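Local atomic coordinates of SusD-like carbohydrate binding protein (Bacteroides vulgatus, PDB entry 3LEW), a protein that probably binds carbohydrate at the outer membrane of the cell, as a member of the SusD family of nutrient-binding proteins. Residues M34-Y40 against Q264-Y269; N234-T238 against D371-R376; P144-C148 against Y484-L490; V420-Y424 against T447-F453. All blocks are in the same frame, centred on the assembly; numbering follows the deposited sequence.

Contact 1 (M34-Y40 against Q264-Y269); sequences METFNSY and QSNASY
E35, the last helical residue of helix 19-35, takes three N-H bonds from N266 and A267, two on its carboxylate and one on its backbone carbonyl. Its bent side chain (chi2 -74°) sets the carboxylate against two successive backbone amides: N266 N meets OE1 of E35 at 2.9 Å on the syn side, and A267 N reaches OE2 of E35 at 3.2 Å from above the carboxylate plane. The N266 side chain adds the third, ND2 donating to the E35 carbonyl O at 2.9 Å at the helix end. OE2 has further donors in Q260 and H258.

F37 turns its edge to the face of Y269 in an offset edge-to-face pair, planes 84° apart, with CZ of F37 3.9 Å from Y269 CB. Y40 makes an offset stack on Y269, ring centroids 4.6 Å apart, its CD1 lying over the rim of one face. A serine in place of Y269 would probably leave the F37 and Y40 rings without their shared partner and Y283 without its hydroxyl mate.

The contact joins the C-terminal end of helix 19-35 to the loop between strand 254-258 and helix 271-274, while I341 of strand 341-345 packs on M34 and A267.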
loop_
_atom_site.group_PDB
_atom_site.type_symbol
_atom_site.label_atom_id
_atom_site.label_comp_id
_atom_site.label_asym_id
_atom_site.label_seq_id
_atom_site.Cartn_x
_atom_site.Cartn_y
_atom_site.Cartn_z
HETATM N N MSE A 34 4.219 -12.207 2.955
HETATM C CA MSE A 34 4.314 -11.873 1.510
HETATM C C MSE A 34 3.804 -12.904 0.550
HETATM O O MSE A 34 3.275 -12.546 -0.566
HETATM C CB MSE A 34 5.744 -11.475 1.169
HETATM C CG MSE A 34 6.250 -10.242 1.884
HETATM SE SE MSE A 34 5.219 -8.613 1.402
HETATM C CE MSE A 34 5.128 -8.640 -0.457
ATOM N N GLU A 35 3.889 -14.164 0.934
ATOM C CA GLU A 35 3.683 -15.281 0.012
ATOM C C GLU A 35 2.383 -16.056 0.164
ATOM O O GLU A 35 2.069 -16.889 -0.705
ATOM C CB GLU A 35 4.837 -16.276 0.139
ATOM C CG GLU A 35 6.160 -15.798 -0.383
ATOM C CD GLU A 35 6.214 -15.772 -1.926
ATOM O OE1 GLU A 35 6.169 -16.853 -2.560
ATOM O OE2 GLU A 35 6.274 -14.681 -2.498
ATOM N N THR A 36 1.636 -15.845 1.253
ATOM C CA THR A 36 0.527 -16.746 1.541
ATOM C C THR A 36 -0.724 -16.389 0.719
ATOM O O THR A 36 -1.256 -15.307 0.840
ATOM C CB THR A 36 0.197 -16.695 3.057
ATOM O OG1 THR A 36 1.393 -17.066 3.762
ATOM C CG2 THR A 36 -0.955 -17.640 3.409
ATOM N N PHE A 37 -1.206 -17.357 -0.063
ATOM C CA PHE A 37 -2.466 -17.185 -0.768
ATOM C C PHE A 37 -3.673 -17.364 0.148
ATOM O O PHE A 37 -3.675 -18.256 1.012
ATOM C CB PHE A 37 -2.605 -18.233 -1.869
ATOM C CG PHE A 37 -1.778 -17.976 -3.122
ATOM C CD1 PHE A 37 -2.116 -16.963 -4.020
ATOM C CD2 PHE A 37 -0.689 -18.790 -3.437
ATOM C CE1 PHE A 37 -1.372 -16.778 -5.204
ATOM C CE2 PHE A 37 0.012 -18.585 -4.631
ATOM C CZ PHE A 37 -0.346 -17.567 -5.492
ATOM N N ASN A 38 -4.740 -16.594 -0.111
ATOM C CA ASN A 38 -6.101 -17.057 0.265
ATOM C C ASN A 38 -6.956 -17.178 -1.020
ATOM O O ASN A 38 -7.705 -16.261 -1.404
ATOM C CB ASN A 38 -6.742 -16.165 1.344
ATOM C CG ASN A 38 -8.078 -16.694 1.799
ATOM O OD1 ASN A 38 -8.372 -17.897 1.624
ATOM N ND2 ASN A 38 -8.913 -15.826 2.365
ATOM N N SER A 39 -6.783 -18.312 -1.701
ATOM C CA SER A 39 -7.156 -18.464 -3.120
ATOM C C SER A 39 -6.223 -17.637 -3.961
ATOM O O SER A 39 -5.566 -16.713 -3.488
ATOM C CB SER A 39 -8.625 -18.112 -3.420
ATOM O OG SER A 39 -8.875 -16.728 -3.698
ATOM N N TYR A 40 -6.202 -17.926 -5.252
ATOM C CA TYR A 40 -5.449 -17.126 -6.184
ATOM C C TYR A 40 -5.837 -15.646 -6.245
ATOM O O TYR A 40 -5.028 -14.831 -6.696
ATOM C CB TYR A 40 -5.520 -17.711 -7.584
ATOM C CG TYR A 40 -4.648 -18.942 -7.797
ATOM C CD1 TYR A 40 -3.276 -18.839 -7.789
ATOM C CD2 TYR A 40 -5.206 -20.202 -8.022
ATOM C CE1 TYR A 40 -2.463 -19.939 -7.969
ATOM C CE2 TYR A 40 -4.384 -21.321 -8.226
ATOM C CZ TYR A 40 -3.015 -21.171 -8.196
ATOM O OH TYR A 40 -2.141 -22.222 -8.396
ATOM N N GLN A 264 10.487 -18.875 -4.920
ATOM C CA GLN A 264 9.683 -18.009 -4.065
ATOM C C GLN A 264 8.884 -17.100 -5.010
ATOM O O GLN A 264 9.304 -15.976 -5.300
ATOM C CB GLN A 264 10.622 -17.217 -3.150
ATOM C CG GLN A 264 10.015 -16.095 -2.325
ATOM C CD GLN A 264 11.076 -15.415 -1.479
ATOM O OE1 GLN A 264 11.596 -16.022 -0.542
ATOM N NE2 GLN A 264 11.445 -14.185 -1.839
ATOM N N SER A 265 7.771 -17.616 -5.505
ATOM C CA SER A 265 7.058 -17.001 -6.639
ATOM C C SER A 265 5.566 -16.760 -6.432
ATOM O O SER A 265 4.886 -16.334 -7.388
ATOM C CB SER A 265 7.238 -17.837 -7.896
ATOM O OG SER A 265 6.666 -19.116 -7.730
ATOM N N ASN A 266 5.050 -16.967 -5.231
ATOM C CA ASN A 266 3.608 -16.759 -5.041
ATOM C C ASN A 266 3.196 -15.313 -5.185
ATOM O O ASN A 266 2.155 -15.025 -5.819
ATOM C CB ASN A 266 3.129 -17.263 -3.680
ATOM C CG ASN A 266 3.261 -18.765 -3.479
ATOM O OD1 ASN A 266 3.602 -19.533 -4.378
ATOM N ND2 ASN A 266 2.946 -19.201 -2.236
ATOM N N ALA A 267 3.960 -14.366 -4.628
ATOM C CA ALA A 267 3.547 -12.987 -4.662
ATOM C C ALA A 267 3.422 -12.463 -6.097
ATOM O O ALA A 267 2.578 -11.599 -6.353
ATOM C CB ALA A 267 4.525 -12.077 -3.843
ATOM N N SER A 268 4.254 -13.006 -6.985
ATOM C CA SER A 268 4.268 -12.589 -8.393
ATOM C C SER A 268 2.887 -12.718 -9.059
ATOM O O SER A 268 2.610 -12.047 -10.057
ATOM C CB SER A 268 5.276 -13.402 -9.187
ATOM O OG SER A 268 6.598 -13.175 -8.742
ATOM N N TYR A 269 2.054 -13.615 -8.557
ATOM C CA TYR A 269 0.753 -13.862 -9.156
ATOM C C TYR A 269 -0.076 -12.578 -9.234
ATOM O O TYR A 269 -0.915 -12.416 -10.155
ATOM C CB TYR A 269 0.006 -14.983 -8.395
ATOM C CG TYR A 269 -1.139 -15.596 -9.160
ATOM C CD1 TYR A 269 -2.421 -15.015 -9.121
ATOM C CD2 TYR A 269 -0.965 -16.750 -9.900
ATOM C CE1 TYR A 269 -3.499 -15.595 -9.810
ATOM C CE2 TYR A 269 -2.017 -17.327 -10.606
ATOM C CZ TYR A 269 -3.295 -16.738 -10.534
ATOM O OH TYR A 269 -4.354 -17.286 -11.202
#

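Contact 2 (N234-T238 against D371-R376); sequences NYLMT and DLKTAR
L236 packs against one side of helix 365-376 in this loop-on-helix contact, within a chain whose helical part belongs to the TPR-like SusD fold. Its CB points at the helix and lies 4.2 Å from A375 CB. Beyond it the side chain forks: CD1 settles 3.7 Å from the same A375 methyl and also faces the backbone at D371 and L372, while CD2 lies 4.2 Å from L372 CD1 and close to the R376 guanidinium. A347 and Y350 of helix 346-359 also touch L236, placing the leucine between two helices.

R376 bends at chi2 (-60°), which carries its guanidinium back toward the 234-238 loop. Salt bridges to E401 and E253 hold NH2, and E253 also accepts from the backbone N of M237, tying arginine and loop to one carboxylate. The direct link is slighter: R376 NH1 makes a weak bond to M237 O at 3.0 Å, bent to 122°. A water lies 2.8 Å from M237 O and 2.7 Å from A375 O, bridging loop and helix.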
loop_
_atom_site.group_PDB
_atom_site.type_symbol
_atom_site.label_atom_id
_atom_site.label_comp_id
_atom_site.label_asym_id
_atom_site.label_seq_id
_atom_site.Cartn_x
_atom_site.Cartn_y
_atom_site.Cartn_z
ATOM N N ASN A 234 18.268 10.418 -1.133
ATOM C CA ASN A 234 17.296 11.299 -1.810
ATOM C C ASN A 234 17.146 10.967 -3.291
ATOM O O ASN A 234 16.610 11.756 -4.084
ATOM C CB ASN A 234 17.661 12.775 -1.533
ATOM C CG ASN A 234 18.849 13.267 -2.332
ATOM O OD1 ASN A 234 19.054 14.485 -2.452
ATOM N ND2 ASN A 234 19.640 12.364 -2.867
ATOM N N TYR A 235 17.543 9.744 -3.641
ATOM C CA TYR A 235 17.545 9.282 -5.023
ATOM C C TYR A 235 16.133 9.213 -5.606
ATOM O O TYR A 235 15.204 8.706 -4.977
ATOM C CB TYR A 235 18.146 7.894 -5.137
ATOM C CG TYR A 235 18.259 7.409 -6.551
ATOM C CD1 TYR A 235 19.297 7.824 -7.349
ATOM C CD2 TYR A 235 17.328 6.522 -7.108
ATOM C CE1 TYR A 235 19.426 7.388 -8.664
ATOM C CE2 TYR A 235 17.462 6.064 -8.449
ATOM C CZ TYR A 235 18.523 6.490 -9.207
ATOM O OH TYR A 235 18.719 6.105 -10.535
ATOM N N LEU A 236 15.981 9.760 -6.801
ATOM C CA LEU A 236 14.765 9.583 -7.562
ATOM C C LEU A 236 15.142 8.951 -8.898
ATOM O O LEU A 236 16.098 9.401 -9.551
ATOM C CB LEU A 236 14.041 10.920 -7.785
ATOM C CG LEU A 236 13.344 11.551 -6.558
ATOM C CD1 LEU A 236 12.757 12.939 -6.845
ATOM C CD2 LEU A 236 12.226 10.619 -6.001
HETATM N N MSE A 237 14.401 7.921 -9.300
HETATM C CA MSE A 237 14.787 7.104 -10.455
HETATM C C MSE A 237 14.638 7.870 -11.760
HETATM O O MSE A 237 13.923 8.878 -11.847
HETATM C CB MSE A 237 14.004 5.781 -10.476
HETATM C CG MSE A 237 12.524 5.896 -10.817
HETATM SE SE MSE A 237 11.671 4.190 -10.955
HETATM C CE MSE A 237 11.100 4.168 -9.132
ATOM N N THR A 238 15.377 7.408 -12.759
ATOM C CA THR A 238 15.335 8.003 -14.078
ATOM C C THR A 238 14.087 7.568 -14.850
ATOM O O THR A 238 13.350 6.619 -14.466
ATOM C CB THR A 238 16.554 7.562 -14.921
ATOM O OG1 THR A 238 16.471 6.152 -15.153
ATOM C CG2 THR A 238 17.865 7.920 -14.227
ATOM N N ASP A 371 10.654 19.047 -6.317
ATOM C CA ASP A 371 11.763 18.113 -6.633
ATOM C C ASP A 371 11.190 16.859 -7.351
ATOM O O ASP A 371 11.751 16.399 -8.356
ATOM C CB ASP A 371 12.506 17.608 -5.377
ATOM C CG ASP A 371 13.367 18.655 -4.714
ATOM O OD1 ASP A 371 13.854 19.597 -5.409
ATOM O OD2 ASP A 371 13.575 18.507 -3.457
ATOM N N LEU A 372 10.105 16.295 -6.800
ATOM C CA LEU A 372 9.492 15.115 -7.391
ATOM C C LEU A 372 8.907 15.485 -8.749
ATOM O O LEU A 372 9.118 14.790 -9.739
ATOM C CB LEU A 372 8.406 14.550 -6.494
ATOM C CG LEU A 372 7.629 13.348 -7.017
ATOM C CD1 LEU A 372 8.548 12.172 -7.453
ATOM C CD2 LEU A 372 6.622 12.901 -5.921
ATOM N N LYS A 373 8.177 16.593 -8.803
ATOM C CA LYS A 373 7.582 17.016 -10.071
ATOM C C LYS A 373 8.653 17.190 -11.182
ATOM O O LYS A 373 8.495 16.676 -12.305
ATOM C CB LYS A 373 6.735 18.270 -9.881
ATOM C CG LYS A 373 5.408 18.060 -9.176
ATOM C CD LYS A 373 4.688 19.415 -8.956
ATOM C CE LYS A 373 3.280 19.300 -8.322
ATOM N NZ LYS A 373 2.360 18.420 -9.120
ATOM N N THR A 374 9.720 17.928 -10.872
ATOM C CA THR A 374 10.835 18.096 -11.773
ATOM C C THR A 374 11.398 16.753 -12.277
ATOM O O THR A 374 11.680 16.585 -13.495
ATOM C CB THR A 374 11.960 18.933 -11.125
ATOM O OG1 THR A 374 11.445 20.247 -10.854
ATOM C CG2 THR A 374 13.185 19.052 -12.088
ATOM N N ALA A 375 11.588 15.815 -11.362
ATOM C CA ALA A 375 12.173 14.531 -11.697
ATOM C C ALA A 375 11.301 13.807 -12.736
ATOM O O ALA A 375 11.830 13.099 -13.635
ATOM C CB ALA A 375 12.389 13.658 -10.451
ATOM N N ARG A 376 9.985 14.012 -12.676
ATOM C CA ARG A 376 9.094 13.309 -13.600
ATOM C C ARG A 376 8.737 14.118 -14.860
ATOM O O ARG A 376 8.076 13.605 -15.754
ATOM C CB ARG A 376 7.819 12.902 -12.880
ATOM C CG ARG A 376 8.039 12.074 -11.608
ATOM C CD ARG A 376 8.762 10.761 -11.841
ATOM N NE ARG A 376 8.919 10.019 -10.596
ATOM C CZ ARG A 376 10.038 9.429 -10.192
ATOM N NH1 ARG A 376 11.155 9.438 -10.933
ATOM N NH2 ARG A 376 10.039 8.818 -9.013
HETATM O O HOH W 1 13.436 10.934 -13.758
#

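Contact 3 (P144-C148 against Y484-L490); sequences PDAVC and YKDHPKL
Y484 opens the 484-490 segment by bringing its ring edge to V147, CD1 lying 4.1 Å from V147 CG2. One face of the same ring is covered by K489 CB from further along the segment, and its hydroxyl bonds to E477, which also makes a salt bridge with K489; the lysine and tyrosine are thus held to helix 474-479 together.

H487 comes next and makes the closest backbone approach, its CA 5.0 Å from that of V147. Its CB rests 3.8 Å from V147 CB as the two side chains slide past each other in opposite directions. With CG beside its own backbone N (chi1 -57°), the imidazole swings toward D145, where ND1 stands 3.1 Å from D145 O, but at an angle too poor for a hydrogen bond.

The H487 and P488 carbonyl oxygens both face the valine, H487 O near CG2 and P488 O 3.5 Å from V147 CG1. P488 O also accepts from a water at 2.6 Å, and that water in turn accepts from V147 N. L490 closes the walk with a loose apolar touch, CD2 to A146 CB.

The loop after helix 474-479 packs against the V147 side chain of the short, weakly bonded strand 147-149, which pairs with 168-169, without a direct hydrogen bond between the two segments. Valine packing and one bridging water carry the contact, leaving its hold dependent more on shape than on polar pairing.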
loop_
_atom_site.group_PDB
_atom_site.type_symbol
_atom_site.label_atom_id
_atom_site.label_comp_id
_atom_site.label_asym_id
_atom_site.label_seq_id
_atom_site.Cartn_x
_atom_site.Cartn_y
_atom_site.Cartn_z
ATOM N N PRO A 144 -10.766 9.795 17.618
ATOM C CA PRO A 144 -9.561 9.125 18.120
ATOM C C PRO A 144 -9.763 7.947 19.054
ATOM O O PRO A 144 -8.838 7.172 19.265
ATOM C CB PRO A 144 -8.802 10.247 18.861
ATOM C CG PRO A 144 -9.786 11.291 19.113
ATOM C CD PRO A 144 -10.854 11.197 18.070
ATOM N N ASP A 145 -10.939 7.832 19.647
ATOM C CA ASP A 145 -11.203 6.784 20.606
ATOM C C ASP A 145 -11.980 5.629 19.966
ATOM O O ASP A 145 -12.394 4.716 20.656
ATOM C CB ASP A 145 -11.962 7.372 21.768
ATOM C CG ASP A 145 -11.126 8.394 22.540
ATOM O OD1 ASP A 145 -9.891 8.206 22.655
ATOM O OD2 ASP A 145 -11.685 9.391 23.028
ATOM N N ALA A 146 -12.190 5.678 18.658
ATOM C CA ALA A 146 -12.938 4.616 17.980
ATOM C C ALA A 146 -12.259 3.269 18.089
ATOM O O ALA A 146 -11.025 3.180 18.049
ATOM C CB ALA A 146 -13.108 4.962 16.438
ATOM N N VAL A 147 -13.047 2.204 18.083
ATOM C CA VAL A 147 -12.483 0.879 18.119
ATOM C C VAL A 147 -11.582 0.626 16.912
ATOM O O VAL A 147 -11.872 1.079 15.798
ATOM C CB VAL A 147 -13.600 -0.175 18.172
ATOM C CG1 VAL A 147 -14.378 -0.201 16.840
ATOM C CG2 VAL A 147 -13.023 -1.525 18.546
ATOM N N CYS A 148 -10.508 -0.125 17.115
ATOM C CA CYS A 148 -9.624 -0.528 16.018
ATOM C C CYS A 148 -9.374 -2.046 16.067
ATOM O O CYS A 148 -10.031 -2.796 15.347
ATOM C CB CYS A 148 -8.346 0.279 16.054
ATOM S SG CYS A 148 -7.219 -0.094 14.689
ATOM N N TYR A 484 -15.266 -5.903 22.279
ATOM C CA TYR A 484 -15.810 -4.543 22.252
ATOM C C TYR A 484 -16.044 -3.994 23.652
ATOM O O TYR A 484 -16.856 -3.080 23.843
ATOM C CB TYR A 484 -17.136 -4.513 21.466
ATOM C CG TYR A 484 -16.962 -4.887 20.018
ATOM C CD1 TYR A 484 -16.166 -4.120 19.188
ATOM C CD2 TYR A 484 -17.551 -6.038 19.482
ATOM C CE1 TYR A 484 -15.976 -4.460 17.841
ATOM C CE2 TYR A 484 -17.366 -6.399 18.126
ATOM C CZ TYR A 484 -16.577 -5.620 17.329
ATOM O OH TYR A 484 -16.405 -5.958 15.990
ATOM N N LYS A 485 -15.362 -4.563 24.634
ATOM C CA LYS A 485 -15.550 -4.149 26.006
ATOM C C LYS A 485 -15.165 -2.682 26.280
ATOM O O LYS A 485 -15.897 -1.988 27.023
ATOM C CB LYS A 485 -14.761 -5.053 26.936
ATOM C CG LYS A 485 -15.085 -4.856 28.397
ATOM C CD LYS A 485 -14.140 -5.712 29.262
ATOM C CE LYS A 485 -14.391 -5.511 30.758
ATOM N NZ LYS A 485 -13.310 -6.150 31.587
ATOM N N ASP A 486 -14.042 -2.238 25.736
ATOM C CA ASP A 486 -13.511 -0.907 26.028
ATOM C C ASP A 486 -13.974 0.125 24.992
ATOM O O ASP A 486 -14.165 1.308 25.324
ATOM C CB ASP A 486 -11.993 -0.928 26.113
ATOM C CG ASP A 486 -11.479 -1.728 27.293
ATOM O OD1 ASP A 486 -12.203 -1.888 28.287
ATOM O OD2 ASP A 486 -10.343 -2.195 27.210
ATOM N N HIS A 487 -14.116 -0.318 23.742
ATOM C CA HIS A 487 -14.518 0.556 22.627
ATOM C C HIS A 487 -15.575 -0.179 21.825
ATOM O O HIS A 487 -15.322 -1.255 21.299
ATOM C CB HIS A 487 -13.300 0.880 21.772
ATOM C CG HIS A 487 -12.196 1.514 22.556
ATOM N ND1 HIS A 487 -12.295 2.797 23.070
ATOM C CD2 HIS A 487 -11.002 1.020 22.986
ATOM C CE1 HIS A 487 -11.200 3.063 23.772
ATOM N NE2 HIS A 487 -10.402 2.002 23.740
ATOM N N PRO A 488 -16.778 0.404 21.709
ATOM C CA PRO A 488 -17.845 -0.328 21.058
ATOM C C PRO A 488 -17.726 -0.441 19.532
ATOM O O PRO A 488 -17.130 0.405 18.872
ATOM C CB PRO A 488 -19.090 0.507 21.382
ATOM C CG PRO A 488 -18.553 1.915 21.516
ATOM C CD PRO A 488 -17.246 1.688 22.271
ATOM N N LYS A 489 -18.320 -1.501 19.003
ATOM C CA LYS A 489 -18.411 -1.700 17.590
ATOM C C LYS A 489 -19.145 -0.490 17.002
ATOM O O LYS A 489 -20.099 0.025 17.598
ATOM C CB LYS A 489 -19.214 -2.996 17.306
ATOM C CG LYS A 489 -19.382 -3.353 15.852
ATOM C CD LYS A 489 -20.020 -4.743 15.720
ATOM C CE LYS A 489 -20.120 -5.208 14.309
ATOM N NZ LYS A 489 -20.612 -6.604 14.254
ATOM N N LEU A 490 -18.710 -0.037 15.840
ATOM C CA LEU A 490 -19.324 1.151 15.233
ATOM C C LEU A 490 -20.801 0.897 14.948
ATOM O O LEU A 490 -21.178 -0.190 14.428
ATOM C CB LEU A 490 -18.594 1.538 13.941
ATOM C CG LEU A 490 -17.142 1.973 14.020
ATOM C CD1 LEU A 490 -16.692 2.449 12.616
ATOM C CD2 LEU A 490 -16.911 3.083 15.090
HETATM O O HOH W 2 -15.826 2.627 19.002
#

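Contact 4 (V420-Y424 against T447-F453); sequences VRNAY and TQGHRFF
With CG beside its backbone N (chi1 -65°) and the chain extended from CG to NE, R421 runs across the H450 ring. Its CG sits over the centre of that face, a CH-pi contact 3.6 Å from the centroid, and the guanidinium plane lies 11° from that of the imidazole. NH1 bonds to F452 O at 3.1 Å, nearly straight at 168° and in the guanidinium plane. G56 and N71 carbonyls also accept from this arginine, S57 O from H450 NE2. Cutting R421 back to an alanine is likely to uncover the H450 face and leave the carbonyls of F452, G56 and N71 without their arginine donor.

The segments run roughly antiparallel where the chain leaves strand 440-448 of the mixed sheet, passing the loop into strand 429-434; one water accepts from H450 N and donates to N422 O. At G449, a side chain would collide with Y424 CB, 3.9 Å from G449 CA. F453 turns its ring edge to R421 O, its CZ 3.9 Å from A423 CB.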
loop_
_atom_site.group_PDB
_atom_site.type_symbol
_atom_site.label_atom_id
_atom_site.label_comp_id
_atom_site.label_asym_id
_atom_site.label_seq_id
_atom_site.Cartn_x
_atom_site.Cartn_y
_atom_site.Cartn_z
ATOM N N VAL A 420 -14.114 9.633 -5.946
ATOM C CA VAL A 420 -14.731 10.408 -7.022
ATOM C C VAL A 420 -14.563 9.599 -8.316
ATOM O O VAL A 420 -13.449 9.154 -8.648
ATOM C CB VAL A 420 -14.054 11.807 -7.214
ATOM C CG1 VAL A 420 -14.665 12.555 -8.419
ATOM C CG2 VAL A 420 -14.207 12.649 -5.946
ATOM N N ARG A 421 -15.673 9.389 -9.009
ATOM C CA ARG A 421 -15.691 8.596 -10.255
ATOM C C ARG A 421 -16.693 9.143 -11.251
ATOM O O ARG A 421 -17.915 9.030 -11.056
ATOM C CB ARG A 421 -16.057 7.139 -9.974
ATOM C CG ARG A 421 -14.993 6.405 -9.121
ATOM C CD ARG A 421 -15.328 4.978 -8.946
ATOM N NE ARG A 421 -14.336 4.287 -8.106
ATOM C CZ ARG A 421 -14.485 3.034 -7.706
ATOM N NH1 ARG A 421 -15.594 2.367 -8.027
ATOM N NH2 ARG A 421 -13.557 2.443 -6.957
ATOM N N ASN A 422 -16.175 9.658 -12.352
ATOM C CA ASN A 422 -17.007 10.167 -13.421
ATOM C C ASN A 422 -17.089 9.219 -14.616
ATOM O O ASN A 422 -16.154 8.506 -14.915
ATOM C CB ASN A 422 -16.524 11.564 -13.817
ATOM C CG ASN A 422 -16.761 12.562 -12.703
ATOM O OD1 ASN A 422 -17.878 12.652 -12.190
ATOM N ND2 ASN A 422 -15.713 13.262 -12.275
ATOM N N ALA A 423 -18.243 9.238 -15.282
ATOM C CA ALA A 423 -18.521 8.399 -16.438
ATOM C C ALA A 423 -17.717 8.905 -17.649
ATOM O O ALA A 423 -17.673 10.094 -17.903
ATOM C CB ALA A 423 -20.043 8.417 -16.766
ATOM N N TYR A 424 -17.078 7.986 -18.376
ATOM C CA TYR A 424 -16.388 8.287 -19.633
ATOM C C TYR A 424 -17.230 7.836 -20.818
ATOM O O TYR A 424 -17.812 6.747 -20.780
ATOM C CB TYR A 424 -15.005 7.595 -19.629
ATOM C CG TYR A 424 -14.045 8.190 -20.640
ATOM C CD1 TYR A 424 -13.352 9.374 -20.364
ATOM C CD2 TYR A 424 -13.889 7.627 -21.885
ATOM C CE1 TYR A 424 -12.549 9.967 -21.282
ATOM C CE2 TYR A 424 -13.077 8.195 -22.807
ATOM C CZ TYR A 424 -12.385 9.375 -22.503
ATOM O OH TYR A 424 -11.550 9.918 -23.441
ATOM N N THR A 447 -14.622 2.938 -25.991
ATOM C CA THR A 447 -13.731 3.271 -24.872
ATOM C C THR A 447 -14.431 2.964 -23.546
ATOM O O THR A 447 -15.563 3.366 -23.324
ATOM C CB THR A 447 -13.378 4.772 -24.895
ATOM O OG1 THR A 447 -14.565 5.531 -25.206
ATOM C CG2 THR A 447 -12.285 5.068 -25.965
ATOM N N GLN A 448 -13.742 2.278 -22.637
ATOM C CA GLN A 448 -14.295 1.964 -21.317
ATOM C C GLN A 448 -13.613 2.745 -20.201
ATOM O O GLN A 448 -12.388 2.601 -19.996
ATOM C CB GLN A 448 -14.118 0.463 -21.032
ATOM C CG GLN A 448 -14.754 -0.026 -19.732
ATOM C CD GLN A 448 -16.243 0.178 -19.713
ATOM O OE1 GLN A 448 -16.963 -0.278 -20.617
ATOM N NE2 GLN A 448 -16.724 0.887 -18.686
ATOM N N GLY A 449 -14.424 3.494 -19.451
ATOM C CA GLY A 449 -13.998 4.113 -18.194
ATOM C C GLY A 449 -14.580 3.433 -16.943
ATOM O O GLY A 449 -14.898 2.242 -16.947
ATOM N N HIS A 450 -14.758 4.205 -15.886
ATOM C CA HIS A 450 -15.316 3.665 -14.649
ATOM C C HIS A 450 -16.652 2.954 -14.866
ATOM O O HIS A 450 -17.414 3.299 -15.779
ATOM C CB HIS A 450 -15.524 4.785 -13.631
ATOM C CG HIS A 450 -14.311 5.084 -12.796
ATOM N ND1 HIS A 450 -13.699 4.131 -12.004
ATOM C CD2 HIS A 450 -13.594 6.232 -12.626
ATOM C CE1 HIS A 450 -12.682 4.684 -11.376
ATOM N NE2 HIS A 450 -12.604 5.954 -11.716
ATOM N N ARG A 451 -16.931 1.996 -13.993
ATOM C CA ARG A 451 -18.154 1.210 -14.042
ATOM C C ARG A 451 -19.040 1.335 -12.805
ATOM O O ARG A 451 -20.245 1.079 -12.884
ATOM C CB ARG A 451 -17.766 -0.263 -14.197
ATOM C CG ARG A 451 -17.004 -0.569 -15.525
ATOM C CD ARG A 451 -16.283 -1.925 -15.415
ATOM N NE ARG A 451 -17.249 -2.985 -15.337
ATOM C CZ ARG A 451 -17.095 -4.173 -14.768
ATOM N NH1 ARG A 451 -15.974 -4.556 -14.165
ATOM N NH2 ARG A 451 -18.126 -4.998 -14.801
ATOM N N PHE A 452 -18.439 1.666 -11.678
ATOM C CA PHE A 452 -19.158 1.651 -10.385
ATOM C C PHE A 452 -19.150 3.041 -9.838
ATOM O O PHE A 452 -18.097 3.549 -9.437
ATOM C CB PHE A 452 -18.514 0.642 -9.458
ATOM C CG PHE A 452 -18.456 -0.739 -10.057
ATOM C CD1 PHE A 452 -19.607 -1.446 -10.296
ATOM C CD2 PHE A 452 -17.226 -1.326 -10.373
ATOM C CE1 PHE A 452 -19.558 -2.712 -10.877
ATOM C CE2 PHE A 452 -17.164 -2.576 -10.916
ATOM C CZ PHE A 452 -18.314 -3.276 -11.177
ATOM N N PHE A 453 -20.306 3.695 -9.895
ATOM C CA PHE A 453 -20.391 5.142 -9.613
ATOM C C PHE A 453 -20.997 5.531 -8.238
ATOM O O PHE A 453 -21.167 6.718 -7.926
ATOM C CB PHE A 453 -21.266 5.785 -10.708
ATOM C CG PHE A 453 -20.698 5.609 -12.074
ATOM C CD1 PHE A 453 -19.570 6.305 -12.447
ATOM C CD2 PHE A 453 -21.241 4.687 -12.947
ATOM C CE1 PHE A 453 -18.993 6.119 -13.710
ATOM C CE2 PHE A 453 -20.668 4.518 -14.222
ATOM C CZ PHE A 453 -19.548 5.238 -14.576
HETATM O O HOH W 3 -20.083 8.970 -9.083
HETATM O O HOH W 4 -14.156 7.079 -16.073
HETATM O O HOH W 5 -17.387 5.166 -17.806
HETATM O O HOH W 6 -16.904 4.196 -20.926
#

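How the contacts relate
From the N terminus, contact 1 opens first, at the end of helix 19-35, and closes after strand 254-258. Within that span contact 3 opens at strand 147-149 and contact 2 at the loop after helix 219-232, so both cross contact 1. Contact 2 closes on helix 365-376; contact 4 then opens and closes within a short span that leads out and back through strands 429-434 and 440-448, in series with contacts 1 and 2. Contact 3 closes last, near the C terminus, its long loop enclosing both contact 2 and contact 4. None touch: contacts 2 and 3 lie on opposite sides of the chain's centre, their centres 42 Å apart.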